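PDB 4V16: SVP1-like protein 2 from Kluyveromyces lactis, which probably binds phosphatidylinositol 3,5-bisphosphate through its beta-propeller, which would bring the protein to membranes of the vacuole and cytoplasmic vesicles. Local coordinates for residues A[119-122]-A[123-127]; A[206-209]-A[210-213]; A[231-234]-A[235-239]. All blocks are in the same frame, centred on the assembly; numbering follows the deposited sequence.

How the interactions relate
The three contacts are chain reversals in a seven-bladed propeller of four-stranded sheets. Interactions 1 and 2 each follow the third strand of a blade, whereas interaction 3 joins the first two strands of its blade and lies closer to the middle of the chain, its centre about 13 Å away against about 23 Å for interaction 1 and about 19 Å for interaction 2. Interactions 2 and 3 sit in consecutive blades and touch, Val206 CG1 packing 3.6 Å from Trp232 CH2. Interaction 1 stands apart, its nearest atoms about 20 Å from interaction 2 and about 18 Å from interaction 3. The blade of interaction 3 carries the engineered Gly-Ser linker beyond strand 247-252.

Interaction 1. Residues A[119-122]-A[123-127]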
loop_
_atom_site.group_PDB
_atom_site.type_symbol
_atom_site.label_atom_id
_atom_site.label_comp_id
_atom_site.label_asym_id
_atom_site.label_seq_id
_atom_site.Cartn_x
_atom_site.Cartn_y
_atom_site.Cartn_z
ATOM N N PHE A 119 -5.576 17.460 -3.591
ATOM C CA PHE A 119 -5.941 18.589 -2.740
ATOM C C PHE A 119 -4.772 18.982 -1.839
ATOM O O PHE A 119 -3.811 18.228 -1.694
ATOM C CB PHE A 119 -7.161 18.251 -1.879
ATOM C CG PHE A 119 -8.341 17.750 -2.661
ATOM C CD1 PHE A 119 -8.421 16.419 -3.045
ATOM C CD2 PHE A 119 -9.376 18.603 -3.005
ATOM C CE1 PHE A 119 -9.509 15.953 -3.762
ATOM C CE2 PHE A 119 -10.466 18.141 -3.721
ATOM C CZ PHE A 119 -10.531 16.815 -4.101
ATOM N N LYS A 120 -4.866 20.163 -1.237
ATOM C CA LYS A 120 -3.868 20.631 -0.280
ATOM C C LYS A 120 -4.175 20.086 1.110
ATOM O O LYS A 120 -5.340 19.999 1.503
ATOM C CB LYS A 120 -3.833 22.163 -0.251
ATOM C CG LYS A 120 -2.878 22.761 0.776
ATOM C CD LYS A 120 -3.105 24.254 0.930
ATOM C CE LYS A 120 -2.172 24.856 1.970
ATOM N NZ LYS A 120 -2.414 26.314 2.171
ATOM N N PHE A 121 -3.133 19.722 1.853
ATOM C CA PHE A 121 -3.306 19.312 3.241
ATOM C C PHE A 121 -3.134 20.522 4.152
ATOM O O PHE A 121 -2.014 20.920 4.479
ATOM C CB PHE A 121 -2.322 18.209 3.625
ATOM C CG PHE A 121 -2.662 17.535 4.919
ATOM C CD1 PHE A 121 -3.531 16.458 4.941
ATOM C CD2 PHE A 121 -2.136 17.990 6.116
ATOM C CE1 PHE A 121 -3.858 15.838 6.128
ATOM C CE2 PHE A 121 -2.459 17.373 7.309
ATOM C CZ PHE A 121 -3.323 16.297 7.315
ATOM N N GLY A 122 -4.262 21.099 4.548
ATOM C CA GLY A 122 -4.288 22.314 5.339
ATOM C C GLY A 122 -5.201 23.313 4.661
ATOM O O GLY A 122 -5.473 23.189 3.466
ATOM N N ASN A 123 -5.684 24.290 5.422
ATOM C CA ASN A 123 -6.553 25.331 4.884
ATOM C C ASN A 123 -5.906 25.994 3.668
ATOM O O ASN A 123 -4.708 26.279 3.686
ATOM C CB ASN A 123 -6.859 26.373 5.962
ATOM C CG ASN A 123 -8.226 27.006 5.791
ATOM O OD1 ASN A 123 -9.230 26.474 6.265
ATOM N ND2 ASN A 123 -8.271 28.148 5.115
ATOM N N PRO A 124 -6.691 26.252 2.605
ATOM C CA PRO A 124 -8.143 26.084 2.447
ATOM C C PRO A 124 -8.599 24.680 2.026
ATOM O O PRO A 124 -9.788 24.499 1.756
ATOM C CB PRO A 124 -8.475 27.094 1.351
ATOM C CG PRO A 124 -7.265 27.092 0.488
ATOM C CD PRO A 124 -6.088 26.869 1.409
ATOM N N TRP A 125 -7.682 23.717 1.974
ATOM C CA TRP A 125 -8.005 22.346 1.562
ATOM C C TRP A 125 -8.565 22.300 0.136
ATOM O O TRP A 125 -9.549 21.608 -0.128
ATOM C CB TRP A 125 -9.009 21.707 2.532
ATOM C CG TRP A 125 -8.610 21.808 3.977
ATOM C CD1 TRP A 125 -8.910 22.819 4.842
ATOM C CD2 TRP A 125 -7.839 20.858 4.723
ATOM N NE1 TRP A 125 -8.369 22.562 6.079
ATOM C CE2 TRP A 125 -7.708 21.363 6.032
ATOM C CE3 TRP A 125 -7.245 19.631 4.411
ATOM C CZ2 TRP A 125 -7.009 20.684 7.029
ATOM C CZ3 TRP A 125 -6.550 18.957 5.403
ATOM C CH2 TRP A 125 -6.438 19.486 6.695
ATOM N N ASN A 126 -7.924 23.028 -0.775
ATOM C CA ASN A 126 -8.396 23.153 -2.152
ATOM C C ASN A 126 -7.594 22.299 -3.131
ATOM O O ASN A 126 -6.528 21.785 -2.791
ATOM C CB ASN A 126 -8.335 24.615 -2.595
ATOM C CG ASN A 126 -6.910 25.131 -2.710
ATOM O OD1 ASN A 126 -6.092 24.946 -1.808
ATOM N ND2 ASN A 126 -6.606 25.773 -3.830
ATOM N N LYS A 127 -8.110 22.162 -4.351
ATOM C CA LYS A 127 -7.404 21.438 -5.404
ATOM C C LYS A 127 -6.216 22.262 -5.884
ATOM O O LYS A 127 -6.332 23.470 -6.092
ATOM C CB LYS A 127 -8.336 21.122 -6.576
ATOM C CG LYS A 127 -9.698 20.609 -6.153
ATOM C CD LYS A 127 -10.483 20.021 -7.317
ATOM C CE LYS A 127 -9.998 18.625 -7.676
ATOM N NZ LYS A 127 -10.967 17.909 -8.553
#
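Trp125 folds back over the peptide that joins Phe121 to Gly122. Its CG is anti to its carbonyl carbon (chi1 -51°), which swings the indole across the turn and sets one face against Gly122. The CA of Gly122 lies 3.6 Å from the centroid of the six-membered ring of Trp125, nearly above its middle, a CH-pi contact. Glycine fits this place because its backbone angles would jam a beta carbon against the carbonyl oxygen of Phe121. Farther along, the indole meets Phe121 in a T-shaped pair: the edge of Trp125 points at the phenyl face, the centroids 5.3 Å apart and the planes at 67°, with Trp125 CZ3 3.9 Å from Phe121 CD1.

On the polar side, Lys120 reaches out as a fully extended chain, so that its ammonium group arrives at the backbone of the turn, and Lys120 NZ donates to Asn123 O at 2.7 Å. Nearby, Pro124 CD lies 3.8 Å from that same Lys120 NZ, the two side chains crossing at about a right angle. At the base, Phe119 and Lys127 run side by side, Phe119 CE2 touching Lys127 CG at 3.5 Å. The aliphatic part of the lysine thus lies along the ring, and its amine goes on to a salt bridge with Asp131.

Lys120 N also donates to Asn126 O, while Trp125 N closes the turn on Gly122 O at 2.7 Å. With a cis peptide before Pro124 in the third position, Gly122 to Trp125 form a type VI turn, a sharp reversal for which proline is well suited because it tolerates the cis bond. It begins the connection from the third strand, 115-120, to the outermost strand, 132-133, of a propeller blade.

Interaction 2. Residues A[206-209]-A[210-213]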
loop_
_atom_site.group_PDB
_atom_site.type_symbol
_atom_site.label_atom_id
_atom_site.label_comp_id
_atom_site.label_asym_id
_atom_site.label_seq_id
_atom_site.Cartn_x
_atom_site.Cartn_y
_atom_site.Cartn_z
ATOM N N VAL A 206 11.963 -3.480 -11.413
ATOM C CA VAL A 206 12.305 -2.358 -10.543
ATOM C C VAL A 206 12.944 -1.238 -11.359
ATOM O O VAL A 206 13.904 -1.472 -12.093
ATOM C CB VAL A 206 13.267 -2.786 -9.421
ATOM C CG1 VAL A 206 13.590 -1.608 -8.509
ATOM C CG2 VAL A 206 12.667 -3.928 -8.617
ATOM N N PHE A 207 12.412 -0.026 -11.221
ATOM C CA PHE A 207 12.898 1.130 -11.972
ATOM C C PHE A 207 13.352 2.254 -11.048
ATOM O O PHE A 207 12.866 2.377 -9.921
ATOM C CB PHE A 207 11.809 1.661 -12.906
ATOM C CG PHE A 207 11.285 0.644 -13.875
ATOM C CD1 PHE A 207 10.212 -0.164 -13.538
ATOM C CD2 PHE A 207 11.855 0.506 -15.128
ATOM C CE1 PHE A 207 9.724 -1.099 -14.431
ATOM C CE2 PHE A 207 11.371 -0.426 -16.024
ATOM C CZ PHE A 207 10.305 -1.228 -15.676
ATOM N N GLN A 208 14.282 3.074 -11.533
ATOM C CA GLN A 208 14.676 4.297 -10.837
ATOM C C GLN A 208 13.688 5.420 -11.128
ATOM O O GLN A 208 13.373 5.693 -12.284
ATOM C CB GLN A 208 16.085 4.728 -11.250
ATOM C CG GLN A 208 17.199 4.085 -10.446
ATOM C CD GLN A 208 18.576 4.525 -10.902
ATOM O OE1 GLN A 208 18.745 5.622 -11.437
ATOM N NE2 GLN A 208 19.569 3.667 -10.699
ATOM N N THR A 209 13.206 6.077 -10.080
ATOM C CA THR A 209 12.264 7.180 -10.244
ATOM C C THR A 209 12.930 8.410 -10.854
ATOM O O THR A 209 12.251 9.328 -11.309
ATOM C CB THR A 209 11.630 7.585 -8.905
ATOM O OG1 THR A 209 12.660 7.909 -7.964
ATOM C CG2 THR A 209 10.780 6.458 -8.355
ATOM N N ASP A 210 14.259 8.428 -10.854
ATOM C CA ASP A 210 15.011 9.558 -11.386
ATOM C C ASP A 210 14.889 9.639 -12.902
ATOM O O ASP A 210 14.658 10.713 -13.460
ATOM C CB ASP A 210 16.487 9.451 -10.994
ATOM C CG ASP A 210 16.681 9.177 -9.517
ATOM O OD1 ASP A 210 15.805 9.571 -8.717
ATOM O OD2 ASP A 210 17.709 8.566 -9.157
ATOM N N ASN A 211 15.040 8.493 -13.560
ATOM C CA ASN A 211 15.105 8.436 -15.016
ATOM C C ASN A 211 14.356 7.249 -15.624
ATOM O O ASN A 211 14.296 7.110 -16.845
ATOM C CB ASN A 211 16.568 8.396 -15.455
ATOM C CG ASN A 211 17.388 7.397 -14.658
ATOM O OD1 ASN A 211 17.089 7.117 -13.496
ATOM N ND2 ASN A 211 18.427 6.856 -15.279
ATOM N N GLY A 212 13.796 6.392 -14.776
ATOM C CA GLY A 212 12.990 5.277 -15.242
ATOM C C GLY A 212 13.786 4.088 -15.755
ATOM O O GLY A 212 13.230 3.199 -16.404
ATOM N N VAL A 213 15.082 4.062 -15.467
ATOM C CA VAL A 213 15.931 2.966 -15.923
ATOM C C VAL A 213 15.676 1.692 -15.123
ATOM O O VAL A 213 15.561 1.722 -13.898
ATOM C CB VAL A 213 17.433 3.324 -15.832
ATOM C CG1 VAL A 213 17.793 4.348 -16.893
ATOM C CG2 VAL A 213 17.803 3.824 -14.436
#
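The hairpin connecting strands 203-208 and 214-219, the third and fourth of their propeller blade, turns within repeat WD 1, where Gln208 meets Gly212 and Val213. Two backbone bonds close it, and both involve Gln208. Its N-H donates to Val213 O at 3.0 Å in a fairly straight bond (160°), and Gly212 N donates to Gln208 O at 2.6 Å. The second bond joins residues four apart and makes an alpha turn, with Thr209, Asp210 and Asn211 carried round the bend. Gly212 has a positive phi of 79°, which a residue without a beta carbon adopts at little cost.

By sequence, Phe207 and Gln208 appear to occupy the places held by the Trp-Asp pair in canonical WD repeats, at the end of the third strand of the blade. Phe207, its CG anti to the carbonyl carbon (chi1 -57°), turns its ring back beside the returning chain, and CD2 comes 3.3 Å from Gly212 O. At the backbone, Phe207 CA makes a CA-H...O contact of 3.3 Å with Val213 O. The phenyl is buried against Thr196 and Leu214, which suits a large apolar group.

Gln208 and Val213 extend side by side in the same direction: Gln208 CB lies 3.7 Å from Val213 CG2 and CG follows at 4.0 Å, so the aliphatic part of the glutamine runs beside the methyl. With an alanine in place of Gln208, the chain beyond CB is gone, and Val213 CG2 would probably lose the packing of that chain, opening a gap beside the methyl. Asp210 and Asn211 are polar residues at the exposed bend. On its far side Thr209 is buried; its OG1 bonds to Gly191 O, so the hydroxyl ties this turn to the preceding hairpin of the blade.

Interaction 3. Residues A[231-234]-A[235-239]; sequences RWSP and DGSKL
Asp235 OD1, 2.8 Å from Ser233 OG, is gripped by both the hydroxyl and the backbone N of Ser237, two residues on. Ser237 OG donates at 2.6 Å to Asp235 OD1, and Ser237 N at 2.8 Å to the same oxygen. Both arrive from above the same face of the carboxylate plane, and the bond from the backbone N makes an Asx turn. The short aspartate side chain, with CG between its own N and carbonyl carbon (chi1 56°), curls back over the bend so that one oxygen can meet these donors.

Ser233 OG accepts the N-H of Lys238 at 2.9 Å. Serine suits the place: its small hydroxyl can lie close to both a backbone N-H and the carboxylate from one side chain. The turn proper, from Ser233 to Gly236, is type I, closed by Gly236 N donating to Ser233 O. Pro234 takes its second position, where its ring restricts phi to what this turn needs, and Gly236 supplies the positive phi that follows.

Below the bend, Ser233 N bonds almost straight (169°) to Lys238 O at 2.8 Å. Next comes the antiparallel, non-hydrogen-bonded pair of Trp232 and Leu239, whose side chains share a face of the sheet. Leu239 CD1 sits 3.7 Å over the centroid of the Trp232 five-membered ring, only 1° off its normal, a CH-pi contact that sets a methyl squarely over the ring.

Trp232 NE1 is hydrogen-bonded to Arg186 O, and the ring packs on Met193 and Ala195 of strand 193-198 and reaches strand 203-208. Ser233, Pro234 and Lys238 touch Trp288 of strand 285-288, so this hairpin of strands 227-232 and 238-243 meets the propeller blades before and after its own.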
loop_
_atom_site.group_PDB
_atom_site.type_symbol
_atom_site.label_atom_id
_atom_site.label_comp_id
_atom_site.label_asym_id
_atom_site.label_seq_id
_atom_site.Cartn_x
_atom_site.Cartn_y
_atom_site.Cartn_z
ATOM N N ARG A 231 5.763 -5.030 -0.902
ATOM C CA ARG A 231 6.238 -4.078 0.091
ATOM C C ARG A 231 7.753 -4.128 0.247
ATOM O O ARG A 231 8.333 -5.197 0.442
ATOM C CB ARG A 231 5.566 -4.339 1.439
ATOM C CG ARG A 231 5.420 -3.103 2.298
ATOM C CD ARG A 231 4.375 -2.136 1.738
ATOM N NE ARG A 231 3.012 -2.504 2.116
ATOM C CZ ARG A 231 1.923 -1.848 1.726
ATOM N NH1 ARG A 231 2.026 -0.786 0.939
ATOM N NH2 ARG A 231 0.726 -2.255 2.123
ATOM N N TRP A 232 8.386 -2.962 0.159
ATOM C CA TRP A 232 9.829 -2.843 0.336
ATOM C C TRP A 232 10.215 -2.920 1.808
ATOM O O TRP A 232 9.481 -2.450 2.679
ATOM C CB TRP A 232 10.335 -1.523 -0.246
ATOM C CG TRP A 232 10.218 -1.413 -1.733
ATOM C CD1 TRP A 232 9.114 -1.043 -2.445
ATOM C CD2 TRP A 232 11.251 -1.657 -2.694
ATOM N NE1 TRP A 232 9.394 -1.048 -3.790
ATOM C CE2 TRP A 232 10.700 -1.422 -3.969
ATOM C CE3 TRP A 232 12.588 -2.057 -2.601
ATOM C CZ2 TRP A 232 11.438 -1.573 -5.140
ATOM C CZ3 TRP A 232 13.318 -2.208 -3.764
ATOM C CH2 TRP A 232 12.742 -1.965 -5.017
ATOM N N SER A 233 11.377 -3.502 2.081
ATOM C CA SER A 233 11.912 -3.507 3.435
ATOM C C SER A 233 12.284 -2.075 3.813
ATOM O O SER A 233 12.438 -1.225 2.936
ATOM C CB SER A 233 13.119 -4.441 3.544
ATOM O OG SER A 233 14.124 -4.086 2.611
ATOM N N PRO A 234 12.418 -1.798 5.119
ATOM C CA PRO A 234 12.702 -0.432 5.578
ATOM C C PRO A 234 13.956 0.180 4.948
ATOM O O PRO A 234 13.978 1.385 4.698
ATOM C CB PRO A 234 12.881 -0.604 7.089
ATOM C CG PRO A 234 12.085 -1.817 7.424
ATOM C CD PRO A 234 12.240 -2.728 6.248
ATOM N N ASP A 235 14.974 -0.638 4.693
ATOM C CA ASP A 235 16.219 -0.147 4.107
ATOM C C ASP A 235 16.197 -0.199 2.578
ATOM O O ASP A 235 17.118 0.288 1.923
ATOM C CB ASP A 235 17.416 -0.945 4.639
ATOM C CG ASP A 235 17.282 -2.443 4.412
ATOM O OD1 ASP A 235 16.474 -2.858 3.553
ATOM O OD2 ASP A 235 17.995 -3.210 5.093
ATOM N N GLY A 236 15.153 -0.798 2.015
ATOM C CA GLY A 236 15.002 -0.860 0.572
ATOM C C GLY A 236 15.905 -1.886 -0.087
ATOM O O GLY A 236 16.126 -1.838 -1.297
ATOM N N SER A 237 16.420 -2.819 0.707
ATOM C CA SER A 237 17.302 -3.862 0.193
ATOM C C SER A 237 16.522 -5.097 -0.246
ATOM O O SER A 237 17.024 -5.905 -1.028
ATOM C CB SER A 237 18.336 -4.257 1.251
ATOM O OG SER A 237 17.719 -4.866 2.372
ATOM N N LYS A 238 15.301 -5.233 0.261
ATOM C CA LYS A 238 14.478 -6.403 -0.023
ATOM C C LYS A 238 13.052 -6.023 -0.405
ATOM O O LYS A 238 12.548 -4.967 -0.017
ATOM C CB LYS A 238 14.461 -7.339 1.187
ATOM C CG LYS A 238 15.740 -8.140 1.350
ATOM C CD LYS A 238 16.167 -8.222 2.803
ATOM C CE LYS A 238 17.533 -8.868 2.935
ATOM N NZ LYS A 238 18.285 -8.337 4.105
ATOM N N LEU A 239 12.415 -6.906 -1.167
ATOM C CA LEU A 239 11.044 -6.713 -1.619
ATOM C C LEU A 239 10.211 -7.960 -1.328
ATOM O O LEU A 239 10.481 -9.035 -1.866
ATOM C CB LEU A 239 11.021 -6.393 -3.116
ATOM C CG LEU A 239 9.655 -6.112 -3.744
ATOM C CD1 LEU A 239 9.074 -4.811 -3.215
ATOM C CD2 LEU A 239 9.766 -6.081 -5.261
#